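PDB 4WD2: aromatic-amino-acid transaminase TyrB from Burkholderia cenocepacia K56-2Valvano, which probably catalyses the pyridoxal-phosphate-dependent transfer of amino groups between aromatic amino acids and 2-oxo acids. Local coordinates for residues E139-I144 against I182-A187; H186-N191 against D230-A235. All coordinates share one frame; numbering follows the deposited sequence.

In the fold
Both contacts are buried in the large domain of a class I and II aminotransferase; contact 1 uses strand 182-186 and contact 2 the loop that follows it. In contact 1, helix 141-147 lays an imidazole against a leucine and a second histidine, with no hydrogen bond passing between the two segments. Contact 2 lies just past the strand's end, where the loop 186-191 meets the junction of helices 229-232 and 234-241 through small residues, a sulfur and a bridging water. Their centres are about 14 Å apart. His-186 and Ala-187 belong to both: the histidine works in contact 1, the alanine in contact 2.

Contact 1: E139-I144 against I182-A187; sequences ENHRFI and IVLLHA
His-141 reaches from the first turn of helix 141-147 and lays one face of its imidazole on Leu-184. The leucine is stretched straight out from strand 182-186, CD1 anti to CA (chi2 180°), so a single methyl does the touching. CD1 lies 3.7 Å from the centre of the His-141 ring, 21° off its normal and shifted towards the CG-CD2 side, a CH-pi contact. The other close approach is at the ring's edge, where CE1 of His-141 comes within 3.7 Å of NE2 of His-186. These two rings are steeply inclined, their planes at 82°. His-186 gets there because CG is anti to its carbonyl carbon, which carries the imidazole back to the helix. Both nitrogens of His-141 are satisfied, ND1 by Ser-137 OG and NE2 by Asp-219 OD2, so the ring's rotation is fixed; Ser-137 OG also bonds His-186 NE2 and ties the histidines together. This is the large domain of a fold type I aminotransferase, with the helix packed on the central, mostly parallel sheet. Asp-219, near the end of the next strand, is placed consistently with the aspartate that faces the cofactor's pyridine nitrogen in relatives, which would make His-141 a second-shell residue. Away from the strand, the residues before and around the first turn make a more open, polar side, partly covered by the second subunit: Glu-139 is exposed, the partly exposed Arg-142 turns to Glu-146, and Asn-140 and Phe-143 meet Arg-288 of that subunit by a hydrogen bond and a cation-pi contact.

Contact 2: H186-N191 against D230-A235; sequences HACCHN and DADAFA
Cys-188 sets its sulfur against the flank of Asp-232, SG lying 3.5 Å from CB and 3.6 Å from CG of the aspartate. A chi1 of 62° tucks SG in over the cysteine's own backbone, with N on one side and C on the other, and from there the sulfur meets the root of the carboxylate, with OD1 of Asp-232 3.8 Å from SG of Cys-188. The carboxylate itself is engaged with the preceding loop: OD1 takes the backbone N-H of Ala-227, and OD2 those of Gly-224 and Gly-226. Three hydrogen bonds from backbone N-H groups thus hold the carboxylate in place, and its buried oxygens are well satisfied. Asp-232 keeps CG beside its backbone N (chi1 -76°), which carries the carboxylate toward these amides. Its backbone O is directed at the other part of the contact, the alanine and the water. Here Ala-187 points its methyl at the aspartate, CB 4.1 Å from Asp-232 O, while Ala-235 sends its methyl back, CB 4.4 Å from Ala-187 O. The two alanines bring the backbones close, and a water fills the polar joint. It donates to Ala-187 O at 2.7 Å and to Asp-232 O at 2.7 Å, and accepts from Ala-235 N at 3.1 Å, an amide in the first turn of the helix whose N-cap is Ala-233. Farther along the loop, His-190 sets CD2 over the face of the His-186 ring, the two rings tilted by about 40°, and Asn-191 ND2 bonds O3 of the cofactor-modified Lys-254, so the loop leads straight into the active site. Around the joint, Ala-187 packs on Val-218 and Met-220 of strand 215-220, while Ala-235 and Phe-234 rest on Trp-202 of helix 199-211.

Contact 1: E139-I144 against I182-A187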
ATOM      1  N   GLU A 139      13.164  13.836  -2.846  1.00 18.48           N
ATOM      2  CA  GLU A 139      12.637  14.490  -1.651  1.00 21.79           C
ATOM      3  C   GLU A 139      12.085  13.543  -0.574  1.00 21.10           C
ATOM      4  O   GLU A 139      11.983  13.925   0.589  1.00 23.27           O
ATOM      5  CB  GLU A 139      11.539  15.489  -2.051  1.00 25.78           C
ATOM      6  CG  GLU A 139      10.349  14.881  -2.808  1.00 28.38           C
ATOM      7  CD  GLU A 139      10.522  14.897  -4.324  1.00 30.54           C
ATOM      8  OE1 GLU A 139      11.635  15.213  -4.801  1.00 31.64           O
ATOM      9  OE2 GLU A 139       9.539  14.594  -5.036  1.00 31.14           O
ATOM     10  N   ASN A 140      11.740  12.313  -0.937  1.00 18.40           N
ATOM     11  CA  ASN A 140      11.135  11.414   0.039  1.00 15.58           C
ATOM     12  C   ASN A 140      12.060  10.304   0.541  1.00 12.51           C
ATOM     13  O   ASN A 140      11.658   9.487   1.367  1.00 11.41           O
ATOM     14  CB  ASN A 140       9.860  10.817  -0.550  1.00 17.53           C
ATOM     15  CG  ASN A 140       8.783  11.873  -0.780  1.00 21.09           C
ATOM     16  OD1 ASN A 140       8.577  12.759   0.050  1.00 20.38           O
ATOM     17  ND2 ASN A 140       8.102  11.788  -1.917  1.00 23.69           N
ATOM     18  N   HIS A 141      13.300  10.292   0.061  1.00 11.40           N
ATOM     19  CA  HIS A 141      14.292   9.315   0.509  1.00 11.46           C
ATOM     20  C   HIS A 141      14.587   9.453   1.998  1.00 12.13           C
ATOM     21  O   HIS A 141      14.543   8.471   2.742  1.00 12.72           O
ATOM     22  CB  HIS A 141      15.590   9.462  -0.285  1.00 11.39           C
ATOM     23  CG  HIS A 141      15.618   8.678  -1.563  1.00 12.18           C
ATOM     24  ND1 HIS A 141      16.433   9.017  -2.619  1.00 12.25           N
ATOM     25  CD2 HIS A 141      14.948   7.563  -1.941  1.00 11.61           C
ATOM     26  CE1 HIS A 141      16.259   8.147  -3.603  1.00 12.82           C
ATOM     27  NE2 HIS A 141      15.361   7.259  -3.217  1.00 12.14           N
ATOM     28  N   ARG A 142      14.889  10.673   2.435  1.00 11.70           N
ATOM     29  CA  ARG A 142      15.195  10.903   3.841  1.00 11.72           C
ATOM     30  C   ARG A 142      13.991  10.584   4.707  1.00 12.43           C
ATOM     31  O   ARG A 142      14.121   9.954   5.760  1.00 12.44           O
ATOM     32  CB  ARG A 142      15.635  12.345   4.090  1.00 11.27           C
ATOM     33  CG  ARG A 142      15.922  12.625   5.567  1.00 11.21           C
ATOM     34  CD  ARG A 142      16.540  13.993   5.781  1.00 12.08           C
ATOM     35  NE  ARG A 142      17.886  14.093   5.218  1.00 12.57           N
ATOM     36  CZ  ARG A 142      18.993  13.723   5.856  1.00 13.30           C
ATOM     37  NH1 ARG A 142      18.920  13.221   7.083  1.00 13.35           N
ATOM     38  NH2 ARG A 142      20.174  13.854   5.267  1.00 14.44           N
ATOM     39  N   PHE A 143      12.818  11.013   4.250  1.00 11.80           N
ATOM     40  CA  PHE A 143      11.592  10.840   5.012  1.00 12.20           C
ATOM     41  C   PHE A 143      11.282   9.362   5.250  1.00 12.45           C
ATOM     42  O   PHE A 143      11.054   8.947   6.388  1.00 14.65           O
ATOM     43  CB  PHE A 143      10.420  11.523   4.298  1.00 13.90           C
ATOM     44  CG  PHE A 143       9.200  11.710   5.165  1.00 15.65           C
ATOM     45  CD1 PHE A 143       8.131  10.832   5.083  1.00 16.50           C
ATOM     46  CD2 PHE A 143       9.120  12.768   6.060  1.00 18.63           C
ATOM     47  CE1 PHE A 143       7.009  11.005   5.872  1.00 17.37           C
ATOM     48  CE2 PHE A 143       7.994  12.946   6.855  1.00 19.73           C
ATOM     49  CZ  PHE A 143       6.941  12.060   6.761  1.00 18.70           C
ATOM     50  N   ILE A 144      11.296   8.568   4.185  1.00  9.95           N
ATOM     51  CA  ILE A 144      10.993   7.145   4.291  1.00  8.93           C
ATOM     52  C   ILE A 144      11.982   6.430   5.217  1.00 10.35           C
ATOM     53  O   ILE A 144      11.576   5.716   6.132  1.00 11.87           O
ATOM     54  CB  ILE A 144      10.985   6.467   2.899  1.00 10.60           C
ATOM     55  CG1 ILE A 144       9.808   6.976   2.065  1.00 12.19           C
ATOM     56  CG2 ILE A 144      10.890   4.956   3.027  1.00  9.97           C
ATOM     57  CD1 ILE A 144       9.826   6.496   0.612  1.00 12.30           C
ATOM     58  N   ILE A 182      24.146   1.276   4.439  1.00 11.18           N
ATOM     59  CA  ILE A 182      23.163   1.241   3.362  1.00 10.90           C
ATOM     60  C   ILE A 182      23.338   2.461   2.461  1.00 12.15           C
ATOM     61  O   ILE A 182      23.201   3.598   2.907  1.00 13.08           O
ATOM     62  CB  ILE A 182      21.722   1.197   3.914  1.00 11.11           C
ATOM     63  CG1 ILE A 182      21.524  -0.057   4.771  1.00 12.28           C
ATOM     64  CG2 ILE A 182      20.715   1.236   2.767  1.00 10.05           C
ATOM     65  CD1 ILE A 182      20.360   0.034   5.745  1.00 12.39           C
ATOM     66  N   VAL A 183      23.646   2.224   1.189  1.00 10.87           N
ATOM     67  CA  VAL A 183      23.920   3.320   0.269  1.00  9.98           C
ATOM     68  C   VAL A 183      22.840   3.413  -0.804  1.00 10.10           C
ATOM     69  O   VAL A 183      22.755   2.562  -1.685  1.00 10.75           O
ATOM     70  CB  VAL A 183      25.308   3.153  -0.392  1.00  9.79           C
ATOM     71  CG1 VAL A 183      25.648   4.364  -1.252  1.00 10.13           C
ATOM     72  CG2 VAL A 183      26.370   2.951   0.671  1.00 11.02           C
ATOM     73  N   LEU A 184      22.014   4.452  -0.719  1.00 10.14           N
ATOM     74  CA  LEU A 184      20.959   4.691  -1.703  1.00  9.77           C
ATOM     75  C   LEU A 184      21.558   5.279  -2.969  1.00  8.97           C
ATOM     76  O   LEU A 184      22.204   6.333  -2.938  1.00  9.15           O
ATOM     77  CB  LEU A 184      19.885   5.634  -1.149  1.00 11.37           C
ATOM     78  CG  LEU A 184      18.595   5.055  -0.559  1.00 14.29           C
ATOM     79  CD1 LEU A 184      17.707   6.190  -0.077  1.00 15.74           C
ATOM     80  CD2 LEU A 184      17.831   4.207  -1.562  1.00 13.28           C
ATOM     81  N   LEU A 185      21.339   4.601  -4.085  1.00  7.49           N
ATOM     82  CA  LEU A 185      21.909   5.028  -5.356  1.00  8.46           C
ATOM     83  C   LEU A 185      20.841   5.127  -6.434  1.00  8.55           C
ATOM     84  O   LEU A 185      20.023   4.221  -6.579  1.00  8.78           O
ATOM     85  CB  LEU A 185      23.003   4.055  -5.791  1.00  9.72           C
ATOM     86  CG  LEU A 185      24.148   3.893  -4.787  1.00 11.11           C
ATOM     87  CD1 LEU A 185      24.749   2.505  -4.866  1.00 11.70           C
ATOM     88  CD2 LEU A 185      25.218   4.959  -5.027  1.00 11.70           C
ATOM     89  N   HIS A 186      20.839   6.230  -7.178  1.00  8.02           N
ATOM     90  CA  HIS A 186      19.988   6.334  -8.349  1.00  8.96           C
ATOM     91  C   HIS A 186      20.623   5.501  -9.460  1.00 10.32           C
ATOM     92  O   HIS A 186      21.810   5.645  -9.744  1.00 10.92           O
ATOM     93  CB  HIS A 186      19.821   7.791  -8.783  1.00  8.25           C
ATOM     94  CG  HIS A 186      19.136   8.655  -7.768  1.00  7.87           C
ATOM     95  ND1 HIS A 186      17.999   9.377  -8.056  1.00  9.11           N
ATOM     96  CD2 HIS A 186      19.435   8.920  -6.474  1.00  7.77           C
ATOM     97  CE1 HIS A 186      17.620  10.044  -6.979  1.00  8.44           C
ATOM     98  NE2 HIS A 186      18.477   9.786  -6.006  1.00  9.09           N
ATOM     99  N   ALA A 187      19.843   4.617 -10.074  1.00  9.63           N
ATOM    100  CA  ALA A 187      20.358   3.779 -11.162  1.00 10.52           C
ATOM    101  C   ALA A 187      20.737   4.616 -12.381  1.00 11.25           C
ATOM    102  O   ALA A 187      21.724   4.339 -13.064  1.00 12.78           O
ATOM    103  CB  ALA A 187      19.332   2.729 -11.552  1.00 10.20           C
TER

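Contact 2: H186-N191 against D230-A235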
ATOM      1  N   HIS A 186      20.839   6.230  -7.178  1.00  8.02           N
ATOM      2  CA  HIS A 186      19.988   6.334  -8.349  1.00  8.96           C
ATOM      3  C   HIS A 186      20.623   5.501  -9.460  1.00 10.32           C
ATOM      4  O   HIS A 186      21.810   5.645  -9.744  1.00 10.92           O
ATOM      5  CB  HIS A 186      19.821   7.791  -8.783  1.00  8.25           C
ATOM      6  CG  HIS A 186      19.136   8.655  -7.768  1.00  7.87           C
ATOM      7  ND1 HIS A 186      17.999   9.377  -8.056  1.00  9.11           N
ATOM      8  CD2 HIS A 186      19.435   8.920  -6.474  1.00  7.77           C
ATOM      9  CE1 HIS A 186      17.620  10.044  -6.979  1.00  8.44           C
ATOM     10  NE2 HIS A 186      18.477   9.786  -6.006  1.00  9.09           N
ATOM     11  N   ALA A 187      19.843   4.617 -10.074  1.00  9.63           N
ATOM     12  CA  ALA A 187      20.358   3.779 -11.162  1.00 10.52           C
ATOM     13  C   ALA A 187      20.737   4.616 -12.381  1.00 11.25           C
ATOM     14  O   ALA A 187      21.724   4.339 -13.064  1.00 12.78           O
ATOM     15  CB  ALA A 187      19.332   2.729 -11.552  1.00 10.20           C
ATOM     16  N   CYS A 188      19.931   5.638 -12.644  1.00 11.76           N
ATOM     17  CA  CYS A 188      20.129   6.552 -13.765  1.00  9.06           C
ATOM     18  C   CYS A 188      19.033   7.601 -13.659  1.00  8.72           C
ATOM     19  O   CYS A 188      18.176   7.493 -12.780  1.00  7.41           O
ATOM     20  CB  CYS A 188      20.057   5.830 -15.111  1.00  8.46           C
ATOM     21  SG  CYS A 188      18.459   5.076 -15.438  1.00 12.35           S
ATOM     22  N   CYS A 189      19.058   8.599 -14.542  1.00  8.73           N
ATOM     23  CA  CYS A 189      18.020   9.639 -14.570  1.00  8.80           C
ATOM     24  C   CYS A 189      17.818  10.256 -13.192  1.00 10.12           C
ATOM     25  O   CYS A 189      16.711  10.244 -12.645  1.00 10.50           O
ATOM     26  CB  CYS A 189      16.703   9.063 -15.104  1.00  8.50           C
ATOM     27  SG  CYS A 189      16.818   8.462 -16.824  1.00 12.49           S
ATOM     28  N   HIS A 190      18.906  10.783 -12.631  1.00 10.03           N
ATOM     29  CA  HIS A 190      18.911  11.261 -11.253  1.00  8.72           C
ATOM     30  C   HIS A 190      17.827  12.296 -10.989  1.00  9.00           C
ATOM     31  O   HIS A 190      17.613  13.214 -11.777  1.00  6.66           O
ATOM     32  CB  HIS A 190      20.280  11.847 -10.897  1.00  8.37           C
ATOM     33  CG  HIS A 190      20.439  12.165  -9.442  1.00  7.26           C
ATOM     34  ND1 HIS A 190      20.184  13.414  -8.919  1.00  7.64           N
ATOM     35  CD2 HIS A 190      20.836  11.394  -8.401  1.00  7.29           C
ATOM     36  CE1 HIS A 190      20.413  13.398  -7.617  1.00  8.11           C
ATOM     37  NE2 HIS A 190      20.806  12.184  -7.277  1.00  7.74           N
ATOM     38  N   ASN A 191      17.136  12.116  -9.872  1.00  8.84           N
ATOM     39  CA  ASN A 191      16.123  13.046  -9.415  1.00  8.46           C
ATOM     40  C   ASN A 191      16.658  13.688  -8.141  1.00  8.39           C
ATOM     41  O   ASN A 191      16.864  13.002  -7.147  1.00 11.28           O
ATOM     42  CB  ASN A 191      14.798  12.306  -9.179  1.00  9.42           C
ATOM     43  CG  ASN A 191      13.662  13.229  -8.766  1.00 11.55           C
ATOM     44  OD1 ASN A 191      13.822  14.438  -8.709  1.00 12.62           O
ATOM     45  ND2 ASN A 191      12.495  12.650  -8.494  1.00 10.90           N
ATOM     46  N   ASP A 230      17.621  -1.472 -21.265  1.00  9.54           N
ATOM     47  CA  ASP A 230      18.771  -2.290 -20.892  1.00 10.40           C
ATOM     48  C   ASP A 230      19.924  -1.471 -20.316  1.00  9.32           C
ATOM     49  O   ASP A 230      20.459  -1.808 -19.265  1.00  9.32           O
ATOM     50  CB  ASP A 230      19.253  -3.096 -22.095  1.00 10.60           C
ATOM     51  CG  ASP A 230      18.196  -4.061 -22.607  1.00 12.36           C
ATOM     52  OD1 ASP A 230      17.983  -5.113 -21.956  1.00 12.12           O
ATOM     53  OD2 ASP A 230      17.589  -3.768 -23.661  1.00 12.29           O
ATOM     54  N   ALA A 231      20.305  -0.399 -21.002  1.00  9.70           N
ATOM     55  CA  ALA A 231      21.403   0.445 -20.539  1.00  9.02           C
ATOM     56  C   ALA A 231      21.058   1.122 -19.214  1.00  9.16           C
ATOM     57  O   ALA A 231      21.922   1.309 -18.354  1.00  8.35           O
ATOM     58  CB  ALA A 231      21.758   1.492 -21.600  1.00  9.85           C
ATOM     59  N   ASP A 232      19.792   1.486 -19.046  1.00  9.83           N
ATOM     60  CA  ASP A 232      19.366   2.154 -17.823  1.00  9.36           C
ATOM     61  C   ASP A 232      19.512   1.231 -16.605  1.00  7.88           C
ATOM     62  O   ASP A 232      19.678   1.704 -15.483  1.00  6.28           O
ATOM     63  CB  ASP A 232      17.919   2.661 -17.955  1.00  9.64           C
ATOM     64  CG  ASP A 232      17.813   3.925 -18.814  1.00 10.58           C
ATOM     65  OD1 ASP A 232      18.858   4.508 -19.171  1.00  8.33           O
ATOM     66  OD2 ASP A 232      16.679   4.350 -19.123  1.00 12.88           O
ATOM     67  N   ALA A 233      19.482  -0.080 -16.828  1.00  7.39           N
ATOM     68  CA  ALA A 233      19.614  -1.030 -15.728  1.00  9.15           C
ATOM     69  C   ALA A 233      21.043  -1.551 -15.524  1.00  9.49           C
ATOM     70  O   ALA A 233      21.241  -2.505 -14.761  1.00  7.94           O
ATOM     71  CB  ALA A 233      18.671  -2.201 -15.944  1.00 11.27           C
ATOM     72  N   PHE A 234      22.030  -0.932 -16.180  1.00 10.21           N
ATOM     73  CA  PHE A 234      23.415  -1.428 -16.129  1.00  9.32           C
ATOM     74  C   PHE A 234      23.937  -1.595 -14.707  1.00  9.97           C
ATOM     75  O   PHE A 234      24.562  -2.607 -14.395  1.00  9.47           O
ATOM     76  CB  PHE A 234      24.388  -0.514 -16.898  1.00  8.79           C
ATOM     77  CG  PHE A 234      25.848  -0.890 -16.696  1.00  8.40           C
ATOM     78  CD1 PHE A 234      26.431  -1.889 -17.459  1.00  7.92           C
ATOM     79  CD2 PHE A 234      26.618  -0.270 -15.716  1.00  6.71           C
ATOM     80  CE1 PHE A 234      27.759  -2.254 -17.266  1.00  8.71           C
ATOM     81  CE2 PHE A 234      27.936  -0.630 -15.513  1.00  7.32           C
ATOM     82  CZ  PHE A 234      28.510  -1.625 -16.283  1.00  7.19           C
ATOM     83  N   ALA A 235      23.695  -0.601 -13.856  1.00 10.97           N
ATOM     84  CA  ALA A 235      24.203  -0.629 -12.487  1.00 10.99           C
ATOM     85  C   ALA A 235      23.663  -1.835 -11.724  1.00  9.66           C
ATOM     86  O   ALA A 235      24.400  -2.521 -11.018  1.00  9.49           O
ATOM     87  CB  ALA A 235      23.847   0.656 -11.761  1.00 10.79           C
TER
HETATM   88  O   HOH W   1      22.153   2.046 -14.357  1.00 13.80           O